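Local coordinates for hydroxyethylphosphonate dioxygenase (Streptomyces albus, PDB 6B9R) that uses a mononuclear non-haem iron centre and dioxygen to cleave the carbon-carbon bond of 2-hydroxyethylphosphonate, giving hydroxymethylphosphonate, at the interface of chains A and B. Sequence-based numbering; all coordinates share one arbitrary frame. Chains: chain A/B, Hydroxyethylphosphonate dioxygenase.

Contacts 1 and 2, with C-alpha centres about 28 Å apart, both lie where helix 215-223 of one chain meets the other chain, with the roles exchanged: chain A offers the helix in contact 1, chain B in contact 2. Phe223 and Gln119 appear in both, each time on opposite chains. Through the two-fold axis the patches merge into one dock per helix end, with Glu219 and Phe223 facing strand 364-369 and the loops at 399-400 and 421-423, and Thr222 and the backbone end facing Asn80, Gln119 and Tyr381. Each subunit of the deposited dimer thus both gives and receives a helix, an exchange that suggests a stable pair.

Contact 1: the interface of chains A and B. Residues chain A 219, 223; chain B 119, 364, 399-400, 421-423.
A:Glu219 and B:His364 approach from opposite directions, the carboxylate meeting the imidazole at its edge with the two planes 69° apart. In this patch of the dimer interface, helix 215-223 of chain A docks on chain B. B:His364 NE2 donates to A:Glu219 OE1 at 3.0 Å, nearly within the imidazole plane but from well above the carboxylate plane. The backbone N of B:Ser422 reaches OE1 from the opposite face, on the syn side, so two donors hold this oxygen. B:Ser422 OG bonds to A:Glu219 OE2 at 3.2 Å, well out of the carboxylate plane on the face of its own backbone N, opposite B:His364. With both oxygens engaged, the carboxylate should have little freedom to turn. The glutamate gets this far because its chain runs straight beyond CG (chi2 178°).

One turn on, the backbone O of A:Glu219 sits over the centre of one A:Phe223 ring face, 3.5 Å above its plane, and B:Pro400 covers the other, its CD 3.9 Å from the ring centroid. The two side chains cross at about a right angle. A:Phe223 CZ abuts B:His364 CE1 at 3.7 Å, while B:Ile399, on the same face as B:Pro400, slides past in the opposite direction with CB over the CD1-CE1 rim. B:Pro400 CD also lies over the rim of one face of B:His364, 3.5 Å above the imidazole plane.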
loop_
_atom_site.group_PDB
_atom_site.type_symbol
_atom_site.label_atom_id
_atom_site.label_comp_id
_atom_site.label_asym_id
_atom_site.label_seq_id
_atom_site.Cartn_x
_atom_site.Cartn_y
_atom_site.Cartn_z
ATOM N N GLU A 219 -5.706 -8.829 -3.190
ATOM C CA GLU A 219 -5.782 -8.640 -4.633
ATOM C C GLU A 219 -5.021 -9.736 -5.358
ATOM O O GLU A 219 -5.558 -10.421 -6.235
ATOM C CB GLU A 219 -5.206 -7.267 -4.979
ATOM C CG GLU A 219 -5.835 -6.569 -6.146
ATOM C CD GLU A 219 -5.229 -5.188 -6.368
ATOM O OE1 GLU A 219 -4.325 -5.073 -7.220
ATOM O OE2 GLU A 219 -5.661 -4.234 -5.687
ATOM N N PHE A 223 -5.846 -12.957 -8.363
ATOM C CA PHE A 223 -5.226 -13.132 -9.676
ATOM C C PHE A 223 -4.665 -14.534 -9.852
ATOM O O PHE A 223 -4.628 -15.047 -10.975
ATOM C CB PHE A 223 -4.098 -12.127 -9.899
ATOM C CG PHE A 223 -4.481 -10.699 -9.668
ATOM C CD1 PHE A 223 -5.776 -10.261 -9.843
ATOM C CD2 PHE A 223 -3.512 -9.781 -9.291
ATOM C CE1 PHE A 223 -6.110 -8.939 -9.633
ATOM C CE2 PHE A 223 -3.841 -8.457 -9.078
ATOM C CZ PHE A 223 -5.145 -8.042 -9.253
ATOM N N GLN B 119 -12.005 -6.331 -7.828
ATOM C CA GLN B 119 -10.560 -6.514 -7.745
ATOM C C GLN B 119 -9.760 -5.240 -8.037
ATOM O O GLN B 119 -8.527 -5.270 -7.950
ATOM C CB GLN B 119 -10.139 -7.635 -8.708
ATOM C CG GLN B 119 -10.790 -8.978 -8.353
ATOM C CD GLN B 119 -10.821 -9.950 -9.512
ATOM O OE1 GLN B 119 -11.818 -10.043 -10.235
ATOM N NE2 GLN B 119 -9.736 -10.699 -9.688
ATOM N N HIS B 364 -3.708 -2.772 -13.630
ATOM C CA HIS B 364 -5.058 -3.055 -14.110
ATOM C C HIS B 364 -5.300 -2.285 -15.404
ATOM O O HIS B 364 -4.669 -1.258 -15.665
ATOM C CB HIS B 364 -6.120 -2.624 -13.092
ATOM C CG HIS B 364 -6.016 -3.293 -11.758
ATOM N ND1 HIS B 364 -6.766 -4.397 -11.422
ATOM C CD2 HIS B 364 -5.257 -3.009 -10.672
ATOM C CE1 HIS B 364 -6.472 -4.769 -10.187
ATOM N NE2 HIS B 364 -5.557 -3.947 -9.711
ATOM N N ILE B 399 -7.478 -7.692 -15.413
ATOM C CA ILE B 399 -6.573 -7.817 -14.265
ATOM C C ILE B 399 -5.121 -7.652 -14.714
ATOM O O ILE B 399 -4.818 -7.777 -15.909
ATOM C CB ILE B 399 -6.763 -9.163 -13.539
ATOM C CG1 ILE B 399 -6.199 -10.315 -14.374
ATOM C CG2 ILE B 399 -8.254 -9.389 -13.229
ATOM C CD1 ILE B 399 -6.186 -11.650 -13.644
ATOM N N PRO B 400 -4.194 -7.385 -13.794
ATOM C CA PRO B 400 -2.766 -7.387 -14.155
ATOM C C PRO B 400 -2.319 -8.711 -14.752
ATOM O O PRO B 400 -2.828 -9.778 -14.410
ATOM C CB PRO B 400 -2.064 -7.142 -12.815
ATOM C CG PRO B 400 -3.043 -6.399 -12.007
ATOM C CD PRO B 400 -4.416 -6.900 -12.421
ATOM N N GLY B 421 -2.333 -1.152 -9.071
ATOM C CA GLY B 421 -3.123 -1.755 -8.020
ATOM C C GLY B 421 -2.390 -1.757 -6.693
ATOM O O GLY B 421 -1.417 -1.024 -6.484
ATOM N N SER B 422 -2.860 -2.613 -5.781
ATOM C CA SER B 422 -2.229 -2.735 -4.476
ATOM C C SER B 422 -0.851 -3.381 -4.551
ATOM O O SER B 422 -0.069 -3.239 -3.606
ATOM C CB SER B 422 -3.128 -3.539 -3.534
ATOM O OG SER B 422 -4.297 -2.812 -3.197
ATOM N N ALA B 423 -0.537 -4.092 -5.640
ATOM C CA ALA B 423 0.815 -4.616 -5.853
ATOM C C ALA B 423 1.683 -3.467 -6.363
ATOM O O ALA B 423 1.874 -3.260 -7.564
ATOM C CB ALA B 423 0.800 -5.797 -6.817
#

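Contact 2: the interface of chains A and B. Residues chain A 16, 79-80, 119, 381-382; chain B 222-223.
This is a polar patch of the subunit interface in the deposited dimer of a non-haem iron, cupin-type dioxygenase: the tail of helix 215-223, carrying B:Thr222 and B:Phe223, docks among A:Gln119, A:Asn80, A:Arg16 and A:Tyr381, joining the two subunits of the deposited assembly, and perhaps of a dimer in solution. B:Thr222 is the residue most deeply covered, and its two branches go separate ways. Its OG1 stands between the backbone N and the carbonyl carbon (chi1 69°), which turns the hydroxyl towards A:Gln119; NE2 of that amide donates to OG1 at 3.0 Å, tilted 24° from the amide plane. The two side chains slide past each other in opposite directions, so CG of A:Gln119 also comes alongside OG1. The same NE2 lies 3.9 Å from CD1 of B:Phe223, touching one side of the phenyl rim. A leucine in place of A:Gln119 would probably leave the B:Thr222 hydroxyl without this donor and set a branched apolar end against it.

The B:Thr222 and A:Arg16 side chains cross at about a right angle, and the methyl CG2 rests over the rim of one guanidinium face, 3.7 Å above its plane. A:Asn80 comes up to the backbone side: its ND2 is 2.9 Å from B:Thr222 O, yet the N-H is aimed elsewhere and the pair is a close polar contact without a bond.

At the helix's last residue, the carbonyl of B:Phe223 is capped from chain A. A:Tyr381 OH donates to B:Phe223 O at 2.7 Å from above the carbonyl plane, and the oxygen lies in the plane of the phenol ring, at its edge. Water 1 also binds B:Phe223 O and passes the link on to A:Asn382 OD1, whose amide nitrogen ND2 sits above the rim of the A:Tyr381 ring.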
loop_
_atom_site.group_PDB
_atom_site.type_symbol
_atom_site.label_atom_id
_atom_site.label_comp_id
_atom_site.label_asym_id
_atom_site.label_seq_id
_atom_site.Cartn_x
_atom_site.Cartn_y
_atom_site.Cartn_z
ATOM N N ARG A 16 -16.826 5.823 11.850
ATOM C CA ARG A 16 -15.932 5.508 10.744
ATOM C C ARG A 16 -16.624 4.629 9.715
ATOM O O ARG A 16 -16.470 4.843 8.509
ATOM C CB ARG A 16 -14.660 4.825 11.265
ATOM C CG ARG A 16 -13.826 5.720 12.165
ATOM C CD ARG A 16 -12.358 5.285 12.247
ATOM N NE ARG A 16 -12.159 4.046 12.994
ATOM C CZ ARG A 16 -12.186 3.947 14.323
ATOM N NH1 ARG A 16 -12.422 5.016 15.078
ATOM N NH2 ARG A 16 -11.988 2.768 14.901
ATOM N N HIS A 79 -10.150 -1.141 14.060
ATOM C CA HIS A 79 -10.341 -0.717 15.434
ATOM C C HIS A 79 -9.222 0.224 15.854
ATOM O O HIS A 79 -8.096 0.141 15.364
ATOM C CB HIS A 79 -10.366 -1.919 16.378
ATOM C CG HIS A 79 -11.469 -2.889 16.094
ATOM N ND1 HIS A 79 -12.441 -3.195 17.021
ATOM C CD2 HIS A 79 -11.746 -3.633 14.997
ATOM C CE1 HIS A 79 -13.276 -4.078 16.503
ATOM N NE2 HIS A 79 -12.879 -4.359 15.277
ATOM N N ASN A 80 -9.552 1.131 16.759
ATOM C CA ASN A 80 -8.567 1.937 17.464
ATOM C C ASN A 80 -8.492 1.362 18.870
ATOM O O ASN A 80 -9.451 1.479 19.642
ATOM C CB ASN A 80 -8.958 3.415 17.485
ATOM C CG ASN A 80 -7.888 4.290 18.157
ATOM O OD1 ASN A 80 -7.220 3.864 19.096
ATOM N ND2 ASN A 80 -7.714 5.504 17.660
ATOM N N GLN A 119 -4.028 -1.517 14.993
ATOM C CA GLN A 119 -3.637 -0.449 14.091
ATOM C C GLN A 119 -2.304 -0.720 13.402
ATOM O O GLN A 119 -1.871 0.097 12.583
ATOM C CB GLN A 119 -3.577 0.874 14.872
ATOM C CG GLN A 119 -4.965 1.317 15.387
ATOM C CD GLN A 119 -4.910 2.321 16.529
ATOM O OE1 GLN A 119 -4.959 1.935 17.694
ATOM N NE2 GLN A 119 -4.832 3.617 16.199
ATOM N N TYR A 381 -0.498 13.744 22.505
ATOM C CA TYR A 381 -1.354 13.236 21.439
ATOM C C TYR A 381 -2.656 14.011 21.473
ATOM O O TYR A 381 -3.325 14.036 22.507
ATOM C CB TYR A 381 -1.638 11.734 21.601
ATOM C CG TYR A 381 -2.561 11.128 20.555
ATOM C CD1 TYR A 381 -2.346 11.334 19.191
ATOM C CD2 TYR A 381 -3.622 10.311 20.935
ATOM C CE1 TYR A 381 -3.186 10.756 18.229
ATOM C CE2 TYR A 381 -4.459 9.727 19.991
ATOM C CZ TYR A 381 -4.236 9.946 18.640
ATOM O OH TYR A 381 -5.074 9.356 17.715
ATOM N N ASN A 382 -3.006 14.619 20.340
ATOM C CA ASN A 382 -4.269 15.343 20.167
ATOM C C ASN A 382 -4.507 16.341 21.303
ATOM O O ASN A 382 -5.559 16.353 21.944
ATOM C CB ASN A 382 -5.445 14.373 20.041
ATOM C CG ASN A 382 -5.486 13.681 18.693
ATOM O OD1 ASN A 382 -4.919 14.167 17.710
ATOM N ND2 ASN A 382 -6.158 12.538 18.639
ATOM N N THR B 222 -7.782 6.082 12.144
ATOM C CA THR B 222 -7.675 5.844 13.579
ATOM C C THR B 222 -6.657 6.773 14.232
ATOM O O THR B 222 -6.785 7.085 15.425
ATOM C CB THR B 222 -7.336 4.378 13.871
ATOM O OG1 THR B 222 -5.996 4.069 13.446
ATOM C CG2 THR B 222 -8.326 3.444 13.156
ATOM N N PHE B 223 -5.671 7.259 13.472
ATOM C CA PHE B 223 -4.708 8.182 14.069
ATOM C C PHE B 223 -5.311 9.566 14.275
ATOM O O PHE B 223 -4.933 10.265 15.225
ATOM C CB PHE B 223 -3.435 8.312 13.218
ATOM C CG PHE B 223 -2.743 7.005 12.925
ATOM C CD1 PHE B 223 -2.839 5.933 13.798
ATOM C CD2 PHE B 223 -1.990 6.859 11.759
ATOM C CE1 PHE B 223 -2.197 4.724 13.502
ATOM C CE2 PHE B 223 -1.360 5.664 11.461
ATOM C CZ PHE B 223 -1.469 4.595 12.330
HETATM O O HOH W 1 -4.410 13.150 15.203
#